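Local coordinates for CELL division control protein 6 (PDB 1FNN) that binds ADP and magnesium through an AAA+ ATPase module and is probably involved in regulating DNA replication in an archaeon, at residues G51-T55 and T235-R241; I223-T227 and L242-L247; Y44-L50 and I182-I188. The contacts are given in a common frame with arbitrary orientation. Residues are numbered along the deposited sequence.

Contact 1: G51-T55 and T235-R241; sequences GRPGT and TNRGDAR. With ADP (adenosine-5'-diphosphate), chain D.
Gly54 leaves no space for a side chain: an ideal CB on it would fall 2.0 Å from Asp239 OD1, and its phi/psi of 87/13° would also press that CB against the carbonyl O of Pro53. With no CB, Gly54 CA can come to 3.4 Å from Asp239 OD1, and the CA atoms of Gly54 and Asp239 approach to 4.3 Å. Gly54 is the third residue of a type II turn from Arg52 to Thr55, tied by Thr55 OG1 to Arg52 O (2.7 Å). Gly54 N donates to ADP O3B (2.9 Å, 164°), while Gly54 O accepts from Ala240 N (2.9 Å, 159°). Residues 51-55 begin the phosphate-binding P-loop (Walker A), which continues through Lys57 and Thr58; the lid meets it at the start of helix 240-256. Asp239 (chi1 t) is the N-cap of that helix: Asp239 OD1 accepts a hydrogen bond from Leu242 N and a weak one from Arg241 N (2.8 Å). Ala240 CB lies 3.5 Å from ADP O4', touching the ribose. Farther from the nucleotide, Arg52 (chi1 p, chi2 133°, chi3 m) extends along 235-239, a loop with Gly238 at phi/psi 90/13°. Arg52 CB packs 3.8 Å from Thr235 CG2, Arg52 NH1 bonds weakly to Arg237 O (3.2 Å), and Arg52 NH2 forms a salt bridge with Asp239 OD2 (3.1 Å); that oxygen lies well out of the guanidinium plane, so the pairing is of charges only.

Contact 2: I223-T227 and L242-L247; sequences IADIT and LAIDIL. With ADP (adenosine-5'-diphosphate), chain D.
Two lid helices of the AAA+ module pack here in a buried, almost wholly apolar contact between the C-terminal end of helix 217-227 and the early turns of helix 240-256. The short segments 223-227 and 242-247 run roughly antiparallel, at 143° between their N-to-C directions, with axes 9.6 Å apart; the closest CA pair, Thr227 and Ala243, is separated by 6.0 Å. Ile223 (chi1 m, chi2 t) supplies the largest covered surface. Ile223 CG2 lies 3.9 Å from Ile246 CG2 and 4.2 Å from Ala243 CB, while Ile223 CD1 reaches 3.6 Å from Leu247 CA. One turn on, Thr227 CG2 touches Leu242 CD2 (4.0 Å) and Ile246 CD1 (3.9 Å). The small Ala243 admits Thr227 OG1 to 3.4 Å from its CB. Ile198 of helix 195-209 touches both Thr227 and Ala243, and Val274 of helix 264-274 covers Leu242 and Ile246, continuing the helical packing of the lid. Ile244 points away from helix 217-227, with CD1 3.5 Å from ADP O4'. Thr227 (chi1 p) turns its hydroxyl back to Ile223 O (2.9 Å), so the one polar side chain at the interface is satisfied within its own helix, and the two segments are held together by van der Waals packing.

Contact 3: Y44-L50 and I182-I188; sequences YPRATLL and IMGKYVI
Leu49 and Ile188 meet on one face of the sheet, CD2 to CD1 at 3.7 Å, with both side chains at chi1 m and chi2 t. On the other face Thr48 CB lies 4.2 Å from Val187 CG2, and Leu50 CD1 reaches Val187 CG1 at 3.8 Å. Helix 170-173 covers that second face, its Leu172 touching Thr48, Met183 and Val187. Between these side chains the backbones pair in parallel, with CA-CA distances of 4.8 Å for Thr48-Val187 and 4.9 Å for Leu49-Ile188. Thr48 N donates to Tyr186 O (2.8 Å), Ile188 N to Thr48 O (2.8 Å) and Leu50 N to Ile188 O (2.9 Å). These bonds add strand 187-189 beside 46-50 as an outermost strand of the parallel sheet, whose 2-3-4-1-5 order is that of the AAA+ P-loop ATPase core. A type II turn from Met183 to Tyr186 connects helix 177-183 to this edge strand. Before the paired part, Met183 CE fits 3.4 Å from Arg46 CG, and Tyr44 CE1 rests 3.8 Å from Ile182 CG2. The polar edge belongs to Arg46 (chi1 p, chi2 m): NE bonds weakly to Ile182 O (3.2 Å), NH1 donates to Tyr44 O (2.8 Å), and Tyr186 covers one guanidinium face, with CE1 4.2 Å from Arg46 CZ.

Overall arrangement
Contacts 1 and 2 share helix 240-256 and both touch ADP; their centres are about 11 Å apart, and Gly238 N lies 2.7 Å from Thr227 O, a probable hydrogen bond joining them. Contact 3 adjoins contact 1 in sequence, since strand 46-50 runs straight into 51-55, but their centres are about 20 Å apart. Contacts 2 and 3 are buried, in the lid and the ATPase sheet respectively; contact 1, spanning the two, is only partly buried. Their chemistry follows: side-chain packing between helices in contact 2, regular backbone pairing flanked by apolar groups in contact 3, and turn, cap and charge interactions beside the nucleotide in contact 1.

Contact 1: G51-T55 and T235-R241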
loop_
_atom_site.group_PDB
_atom_site.type_symbol
_atom_site.label_atom_id
_atom_site.label_comp_id
_atom_site.label_asym_id
_atom_site.label_seq_id
_atom_site.Cartn_x
_atom_site.Cartn_y
_atom_site.Cartn_z
ATOM N N GLY A 51 10.480 -1.724 -0.165
ATOM C CA GLY A 51 9.183 -2.379 -0.286
ATOM C C GLY A 51 8.373 -1.643 -1.341
ATOM O O GLY A 51 8.622 -0.441 -1.547
ATOM N N ARG A 52 7.386 -2.354 -1.903
ATOM C CA ARG A 52 6.579 -1.683 -2.947
ATOM C C ARG A 52 5.701 -0.597 -2.302
ATOM O O ARG A 52 5.542 -0.516 -1.082
ATOM C CB ARG A 52 5.692 -2.707 -3.663
ATOM C CG ARG A 52 4.679 -3.426 -2.789
ATOM C CD ARG A 52 3.285 -3.466 -3.405
ATOM N NE ARG A 52 2.892 -2.180 -4.005
ATOM C CZ ARG A 52 1.821 -2.002 -4.752
ATOM N NH1 ARG A 52 1.058 -3.080 -4.962
ATOM N NH2 ARG A 52 1.468 -0.844 -5.291
ATOM N N PRO A 53 4.975 0.132 -3.136
ATOM C CA PRO A 53 4.072 1.176 -2.652
ATOM C C PRO A 53 3.003 0.593 -1.760
ATOM O O PRO A 53 2.466 -0.509 -1.943
ATOM C CB PRO A 53 3.509 1.829 -3.907
ATOM C CG PRO A 53 4.528 1.530 -4.963
ATOM C CD PRO A 53 5.061 0.158 -4.620
ATOM N N GLY A 54 2.803 1.286 -0.628
ATOM C CA GLY A 54 1.697 0.923 0.240
ATOM C C GLY A 54 2.015 -0.159 1.252
ATOM O O GLY A 54 1.065 -0.652 1.875
ATOM N N THR A 55 3.295 -0.462 1.410
ATOM C CA THR A 55 3.681 -1.500 2.380
ATOM C C THR A 55 4.039 -0.863 3.737
ATOM O O THR A 55 4.432 -1.610 4.631
ATOM C CB THR A 55 4.860 -2.327 1.876
ATOM O OG1 THR A 55 5.966 -1.526 1.395
ATOM C CG2 THR A 55 4.392 -3.185 0.676
ATOM N N THR A 235 3.958 -8.827 -5.945
ATOM C CA THR A 235 4.324 -7.466 -5.689
ATOM C C THR A 235 3.489 -6.442 -6.439
ATOM O O THR A 235 3.775 -5.246 -6.309
ATOM C CB THR A 235 5.817 -7.257 -6.058
ATOM O OG1 THR A 235 6.619 -8.205 -5.337
ATOM C CG2 THR A 235 6.265 -5.842 -5.721
ATOM N N ASN A 236 2.489 -6.874 -7.201
ATOM C CA ASN A 236 1.565 -5.921 -7.814
ATOM C C ASN A 236 0.315 -5.760 -6.953
ATOM O O ASN A 236 -0.560 -4.951 -7.227
ATOM C CB ASN A 236 1.270 -6.259 -9.270
ATOM C CG ASN A 236 2.289 -5.646 -10.226
ATOM O OD1 ASN A 236 2.848 -4.562 -10.005
ATOM N ND2 ASN A 236 2.550 -6.347 -11.326
ATOM N N ARG A 237 0.241 -6.485 -5.855
ATOM C CA ARG A 237 -0.804 -6.403 -4.852
ATOM C C ARG A 237 -0.163 -6.150 -3.477
ATOM O O ARG A 237 1.051 -5.916 -3.400
ATOM C CB ARG A 237 -1.651 -7.676 -4.853
ATOM C CG ARG A 237 -2.889 -7.466 -5.722
ATOM C CD ARG A 237 -3.857 -8.635 -5.634
ATOM N NE ARG A 237 -3.904 -9.348 -6.908
ATOM C CZ ARG A 237 -4.638 -8.947 -7.940
ATOM N NH1 ARG A 237 -5.376 -7.851 -7.835
ATOM N NH2 ARG A 237 -4.649 -9.624 -9.080
ATOM N N GLY A 238 -0.970 -6.130 -2.434
ATOM C CA GLY A 238 -0.485 -5.969 -1.077
ATOM C C GLY A 238 -0.402 -4.504 -0.638
ATOM O O GLY A 238 0.413 -4.199 0.224
ATOM N N ASP A 239 -0.995 -3.595 -1.387
ATOM C CA ASP A 239 -0.937 -2.158 -1.132
ATOM C C ASP A 239 -2.008 -1.687 -0.164
ATOM O O ASP A 239 -3.215 -1.688 -0.455
ATOM C CB ASP A 239 -1.068 -1.454 -2.491
ATOM C CG ASP A 239 -0.947 0.052 -2.431
ATOM O OD1 ASP A 239 -1.281 0.647 -1.375
ATOM O OD2 ASP A 239 -0.519 0.643 -3.434
ATOM N N ALA A 240 -1.621 -1.300 1.067
ATOM C CA ALA A 240 -2.583 -0.884 2.072
ATOM C C ALA A 240 -3.204 0.472 1.764
ATOM O O ALA A 240 -4.343 0.756 2.168
ATOM C CB ALA A 240 -1.926 -0.829 3.449
ATOM N N ARG A 241 -2.497 1.307 1.033
ATOM C CA ARG A 241 -3.096 2.600 0.664
ATOM C C ARG A 241 -4.367 2.352 -0.139
ATOM O O ARG A 241 -5.420 3.009 -0.059
ATOM C CB ARG A 241 -2.075 3.416 -0.133
ATOM C CG ARG A 241 -2.569 4.844 -0.362
ATOM C CD ARG A 241 -1.835 5.589 -1.440
ATOM N NE ARG A 241 -1.963 5.015 -2.762
ATOM C CZ ARG A 241 -3.006 4.858 -3.558
ATOM N NH1 ARG A 241 -4.251 5.232 -3.267
ATOM N NH2 ARG A 241 -2.783 4.281 -4.735
HETATM P PB ADP D . 4.501 3.359 1.839
HETATM O O1B ADP D . 5.484 4.484 2.137
HETATM O O2B ADP D . 5.035 2.059 2.053
HETATM O O3B ADP D . 4.199 3.604 0.432
HETATM P PA ADP D . 2.457 4.059 3.685
HETATM O O1A ADP D . 3.314 4.191 4.877
HETATM O O2A ADP D . 2.048 5.371 3.170
HETATM O O3A ADP D . 3.164 3.230 2.604
HETATM O "O5'" ADP D . 1.068 3.262 4.028
HETATM C "C5'" ADP D . 0.039 3.387 3.062
HETATM C "C4'" ADP D . -1.269 3.593 3.851
HETATM O "O4'" ADP D . -1.487 2.447 4.643
HETATM C "C3'" ADP D . -1.246 4.762 4.828
HETATM O "O3'" ADP D . -2.565 5.269 4.936
HETATM C "C2'" ADP D . -0.742 4.068 6.048
HETATM O "O2'" ADP D . -1.083 4.760 7.249
HETATM C "C1'" ADP D . -1.531 2.754 5.985
HETATM N N9 ADP D . -0.762 1.759 6.625
HETATM C C8 ADP D . 0.291 1.079 6.072
HETATM N N7 ADP D . 0.682 0.038 6.746
HETATM C C5 ADP D . -0.186 0.036 7.826
HETATM C C6 ADP D . -0.286 -0.810 8.943
HETATM N N6 ADP D . 0.551 -1.820 9.117
HETATM N N1 ADP D . -1.225 -0.545 9.854
HETATM C C2 ADP D . -2.018 0.495 9.674
HETATM N N3 ADP D . -2.035 1.374 8.674
HETATM C C4 ADP D . -1.066 1.074 7.767
#

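Contact 2: I223-T227 and L242-L247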
loop_
_atom_site.group_PDB
_atom_site.type_symbol
_atom_site.label_atom_id
_atom_site.label_comp_id
_atom_site.label_asym_id
_atom_site.label_seq_id
_atom_site.Cartn_x
_atom_site.Cartn_y
_atom_site.Cartn_z
ATOM N N ILE A 223 -12.796 -6.440 0.274
ATOM C CA ILE A 223 -11.789 -5.472 -0.128
ATOM C C ILE A 223 -10.390 -6.053 0.039
ATOM O O ILE A 223 -9.536 -5.864 -0.805
ATOM C CB ILE A 223 -11.872 -4.172 0.759
ATOM C CG1 ILE A 223 -13.246 -3.561 0.590
ATOM C CG2 ILE A 223 -10.715 -3.260 0.362
ATOM C CD1 ILE A 223 -13.556 -2.301 1.421
ATOM N N ALA A 224 -10.155 -6.812 1.123
ATOM C CA ALA A 224 -8.858 -7.445 1.342
ATOM C C ALA A 224 -8.536 -8.534 0.289
ATOM O O ALA A 224 -7.404 -8.661 -0.160
ATOM C CB ALA A 224 -8.922 -8.139 2.710
ATOM N N ASP A 225 -9.573 -9.178 -0.208
ATOM C CA ASP A 225 -9.457 -10.182 -1.275
ATOM C C ASP A 225 -9.113 -9.518 -2.583
ATOM O O ASP A 225 -8.378 -10.110 -3.376
ATOM C CB ASP A 225 -10.724 -11.047 -1.435
ATOM C CG ASP A 225 -10.740 -12.074 -0.315
ATOM O OD1 ASP A 225 -9.640 -12.264 0.243
ATOM O OD2 ASP A 225 -11.785 -12.657 -0.002
ATOM N N ILE A 226 -9.525 -8.269 -2.793
ATOM C CA ILE A 226 -9.176 -7.555 -4.008
ATOM C C ILE A 226 -7.735 -7.075 -3.948
ATOM O O ILE A 226 -7.181 -6.730 -4.994
ATOM C CB ILE A 226 -10.060 -6.292 -4.168
ATOM C CG1 ILE A 226 -11.552 -6.597 -4.267
ATOM C CG2 ILE A 226 -9.667 -5.467 -5.373
ATOM C CD1 ILE A 226 -12.364 -5.301 -4.172
ATOM N N THR A 227 -7.273 -6.658 -2.762
ATOM C CA THR A 227 -5.993 -5.957 -2.698
ATOM C C THR A 227 -4.841 -6.729 -2.106
ATOM O O THR A 227 -3.702 -6.332 -2.356
ATOM C CB THR A 227 -6.203 -4.675 -1.817
ATOM O OG1 THR A 227 -6.805 -5.039 -0.567
ATOM C CG2 THR A 227 -7.192 -3.738 -2.482
ATOM N N LEU A 242 -4.180 1.532 -1.188
ATOM C CA LEU A 242 -5.303 1.195 -2.082
ATOM C C LEU A 242 -6.432 0.586 -1.300
ATOM O O LEU A 242 -7.577 0.942 -1.570
ATOM C CB LEU A 242 -4.762 0.172 -3.116
ATOM C CG LEU A 242 -5.768 -0.363 -4.130
ATOM C CD1 LEU A 242 -6.317 0.778 -4.964
ATOM C CD2 LEU A 242 -5.067 -1.451 -4.989
ATOM N N ALA A 243 -6.168 -0.360 -0.391
ATOM C CA ALA A 243 -7.230 -0.988 0.361
ATOM C C ALA A 243 -7.988 0.035 1.193
ATOM O O ALA A 243 -9.223 0.042 1.215
ATOM C CB ALA A 243 -6.741 -2.146 1.218
ATOM N N ILE A 244 -7.242 0.932 1.860
ATOM C CA ILE A 244 -7.953 1.960 2.679
ATOM C C ILE A 244 -8.724 2.922 1.804
ATOM O O ILE A 244 -9.832 3.377 2.086
ATOM C CB ILE A 244 -6.893 2.700 3.564
ATOM C CG1 ILE A 244 -6.276 1.705 4.555
ATOM C CG2 ILE A 244 -7.586 3.886 4.255
ATOM C CD1 ILE A 244 -4.941 2.129 5.190
ATOM N N ASP A 245 -8.194 3.290 0.645
ATOM C CA ASP A 245 -8.867 4.172 -0.293
ATOM C C ASP A 245 -10.181 3.512 -0.760
ATOM O O ASP A 245 -11.227 4.154 -0.759
ATOM C CB ASP A 245 -7.894 4.408 -1.445
ATOM C CG ASP A 245 -8.265 5.325 -2.570
ATOM O OD1 ASP A 245 -9.228 6.088 -2.512
ATOM O OD2 ASP A 245 -7.606 5.356 -3.627
ATOM N N ILE A 246 -10.149 2.181 -1.008
ATOM C CA ILE A 246 -11.393 1.526 -1.427
ATOM C C ILE A 246 -12.401 1.497 -0.306
ATOM O O ILE A 246 -13.598 1.687 -0.570
ATOM C CB ILE A 246 -11.097 0.084 -1.975
ATOM C CG1 ILE A 246 -10.402 0.233 -3.342
ATOM C CG2 ILE A 246 -12.413 -0.687 -2.030
ATOM C CD1 ILE A 246 -9.714 -1.101 -3.767
ATOM N N LEU A 247 -12.001 1.188 0.934
ATOM C CA LEU A 247 -12.920 1.199 2.057
ATOM C C LEU A 247 -13.623 2.559 2.218
ATOM O O LEU A 247 -14.861 2.669 2.323
ATOM C CB LEU A 247 -12.212 0.835 3.370
ATOM C CG LEU A 247 -12.990 0.904 4.676
ATOM C CD1 LEU A 247 -14.286 0.064 4.629
ATOM C CD2 LEU A 247 -12.179 0.392 5.868
HETATM P PB ADP D . 4.501 3.359 1.839
HETATM O O1B ADP D . 5.484 4.484 2.137
HETATM O O2B ADP D . 5.035 2.059 2.053
HETATM O O3B ADP D . 4.199 3.604 0.432
HETATM P PA ADP D . 2.457 4.059 3.685
HETATM O O1A ADP D . 3.314 4.191 4.877
HETATM O O2A ADP D . 2.048 5.371 3.170
HETATM O O3A ADP D . 3.164 3.230 2.604
HETATM O "O5'" ADP D . 1.068 3.262 4.028
HETATM C "C5'" ADP D . 0.039 3.387 3.062
HETATM C "C4'" ADP D . -1.269 3.593 3.851
HETATM O "O4'" ADP D . -1.487 2.447 4.643
HETATM C "C3'" ADP D . -1.246 4.762 4.828
HETATM O "O3'" ADP D . -2.565 5.269 4.936
HETATM C "C2'" ADP D . -0.742 4.068 6.048
HETATM O "O2'" ADP D . -1.083 4.760 7.249
HETATM C "C1'" ADP D . -1.531 2.754 5.985
HETATM N N9 ADP D . -0.762 1.759 6.625
HETATM C C8 ADP D . 0.291 1.079 6.072
HETATM N N7 ADP D . 0.682 0.038 6.746
HETATM C C5 ADP D . -0.186 0.036 7.826
HETATM C C6 ADP D . -0.286 -0.810 8.943
HETATM N N6 ADP D . 0.551 -1.820 9.117
HETATM N N1 ADP D . -1.225 -0.545 9.854
HETATM C C2 ADP D . -2.018 0.495 9.674
HETATM N N3 ADP D . -2.035 1.374 8.674
HETATM C C4 ADP D . -1.066 1.074 7.767
#

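Contact 3: Y44-L50 and I182-I188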
loop_
_atom_site.group_PDB
_atom_site.type_symbol
_atom_site.label_atom_id
_atom_site.label_comp_id
_atom_site.label_asym_id
_atom_site.label_seq_id
_atom_site.Cartn_x
_atom_site.Cartn_y
_atom_site.Cartn_z
ATOM N N TYR A 44 27.316 6.567 13.541
ATOM C CA TYR A 44 26.464 6.997 12.454
ATOM C C TYR A 44 25.434 5.921 12.121
ATOM O O TYR A 44 25.754 4.962 11.427
ATOM C CB TYR A 44 27.364 7.224 11.246
ATOM C CG TYR A 44 26.703 7.542 9.926
ATOM C CD1 TYR A 44 27.396 7.255 8.748
ATOM C CD2 TYR A 44 25.434 8.103 9.823
ATOM C CE1 TYR A 44 26.837 7.526 7.507
ATOM C CE2 TYR A 44 24.882 8.370 8.593
ATOM C CZ TYR A 44 25.577 8.084 7.445
ATOM O OH TYR A 44 25.027 8.351 6.214
ATOM N N PRO A 45 24.209 6.106 12.573
ATOM C CA PRO A 45 23.142 5.152 12.281
ATOM C C PRO A 45 22.613 5.367 10.880
ATOM O O PRO A 45 22.370 6.513 10.484
ATOM C CB PRO A 45 22.080 5.444 13.311
ATOM C CG PRO A 45 22.595 6.521 14.197
ATOM C CD PRO A 45 23.727 7.166 13.482
ATOM N N ARG A 46 22.476 4.297 10.088
ATOM C CA ARG A 46 21.845 4.426 8.786
ATOM C C ARG A 46 21.073 3.149 8.439
ATOM O O ARG A 46 21.444 2.083 8.955
ATOM C CB ARG A 46 22.733 4.926 7.688
ATOM C CG ARG A 46 24.067 4.329 7.365
ATOM C CD ARG A 46 25.059 4.246 8.530
ATOM N NE ARG A 46 26.278 3.656 8.053
ATOM C CZ ARG A 46 27.331 3.198 8.688
ATOM N NH1 ARG A 46 27.398 3.231 10.008
ATOM N NH2 ARG A 46 28.298 2.711 7.921
ATOM N N ALA A 47 19.874 3.306 7.849
ATOM C CA ALA A 47 19.084 2.160 7.395
ATOM C C ALA A 47 18.490 2.475 6.008
ATOM O O ALA A 47 18.274 3.632 5.659
ATOM C CB ALA A 47 17.918 1.912 8.336
ATOM N N THR A 48 18.086 1.439 5.286
ATOM C CA THR A 48 17.404 1.550 4.006
ATOM C C THR A 48 16.117 0.756 4.129
ATOM O O THR A 48 16.225 -0.360 4.651
ATOM C CB THR A 48 18.238 0.980 2.841
ATOM O OG1 THR A 48 19.451 1.713 2.732
ATOM C CG2 THR A 48 17.499 1.099 1.521
ATOM N N LEU A 49 14.983 1.375 3.858
ATOM C CA LEU A 49 13.694 0.703 3.945
ATOM C C LEU A 49 13.246 0.341 2.516
ATOM O O LEU A 49 13.246 1.246 1.663
ATOM C CB LEU A 49 12.637 1.622 4.582
ATOM C CG LEU A 49 13.003 2.314 5.914
ATOM C CD1 LEU A 49 11.751 3.001 6.468
ATOM C CD2 LEU A 49 13.603 1.385 6.968
ATOM N N LEU A 50 12.947 -0.931 2.248
ATOM C CA LEU A 50 12.618 -1.307 0.852
ATOM C C LEU A 50 11.309 -2.069 0.830
ATOM O O LEU A 50 11.032 -2.964 1.629
ATOM C CB LEU A 50 13.712 -2.212 0.247
ATOM C CG LEU A 50 15.123 -1.649 0.171
ATOM C CD1 LEU A 50 16.117 -2.699 -0.375
ATOM C CD2 LEU A 50 15.159 -0.411 -0.736
ATOM N N ILE A 182 28.277 1.838 2.770
ATOM C CA ILE A 182 27.740 2.446 3.994
ATOM C C ILE A 182 26.355 1.962 4.366
ATOM O O ILE A 182 26.074 1.678 5.536
ATOM C CB ILE A 182 27.785 3.970 3.817
ATOM C CG1 ILE A 182 29.230 4.401 3.534
ATOM C CG2 ILE A 182 27.191 4.667 5.032
ATOM C CD1 ILE A 182 29.403 5.819 3.050
ATOM N N MET A 183 25.407 1.859 3.458
ATOM C CA MET A 183 24.032 1.480 3.719
ATOM C C MET A 183 23.641 0.005 3.692
ATOM O O MET A 183 22.450 -0.276 3.958
ATOM C CB MET A 183 23.160 2.070 2.571
ATOM C CG MET A 183 23.401 3.579 2.411
ATOM S SD MET A 183 22.692 4.414 3.845
ATOM C CE MET A 183 23.866 5.663 4.245
ATOM N N GLY A 184 24.456 -0.859 3.107
ATOM C CA GLY A 184 24.065 -2.243 2.896
ATOM C C GLY A 184 24.156 -3.006 4.204
ATOM O O GLY A 184 24.932 -2.685 5.099
ATOM N N LYS A 185 23.206 -3.903 4.409
ATOM C CA LYS A 185 23.108 -4.675 5.633
ATOM C C LYS A 185 22.493 -3.894 6.782
ATOM O O LYS A 185 22.558 -4.361 7.936
ATOM C CB LYS A 185 24.443 -5.297 6.051
ATOM C CG LYS A 185 24.216 -6.655 6.733
ATOM C CD LYS A 185 25.394 -7.578 6.420
ATOM C CE LYS A 185 24.908 -8.998 6.168
ATOM N NZ LYS A 185 25.946 -9.811 5.472
ATOM N N TYR A 186 22.014 -2.675 6.532
ATOM C CA TYR A 186 21.059 -2.087 7.467
ATOM C C TYR A 186 19.796 -1.972 6.590
ATOM O O TYR A 186 19.453 -0.866 6.203
ATOM C CB TYR A 186 21.501 -0.780 8.111
ATOM C CG TYR A 186 22.806 -0.868 8.876
ATOM C CD1 TYR A 186 23.965 -0.248 8.433
ATOM C CD2 TYR A 186 22.865 -1.592 10.065
ATOM C CE1 TYR A 186 25.161 -0.337 9.147
ATOM C CE2 TYR A 186 24.038 -1.701 10.796
ATOM C CZ TYR A 186 25.176 -1.067 10.322
ATOM O OH TYR A 186 26.321 -1.191 11.068
ATOM N N VAL A 187 19.260 -3.080 6.097
ATOM C CA VAL A 187 18.137 -3.039 5.163
ATOM C C VAL A 187 16.913 -3.629 5.814
ATOM O O VAL A 187 16.962 -4.735 6.345
ATOM C CB VAL A 187 18.380 -3.769 3.829
ATOM C CG1 VAL A 187 17.082 -3.922 3.042
ATOM C CG2 VAL A 187 19.412 -3.022 2.994
ATOM N N ILE A 188 15.841 -2.833 5.855
ATOM C CA ILE A 188 14.615 -3.335 6.483
ATOM C C ILE A 188 13.577 -3.484 5.357
ATOM O O ILE A 188 13.393 -2.522 4.590
ATOM C CB ILE A 188 14.120 -2.327 7.538
ATOM C CG1 ILE A 188 15.174 -2.083 8.640
ATOM C CG2 ILE A 188 12.820 -2.856 8.153
ATOM C CD1 ILE A 188 14.685 -0.992 9.625
#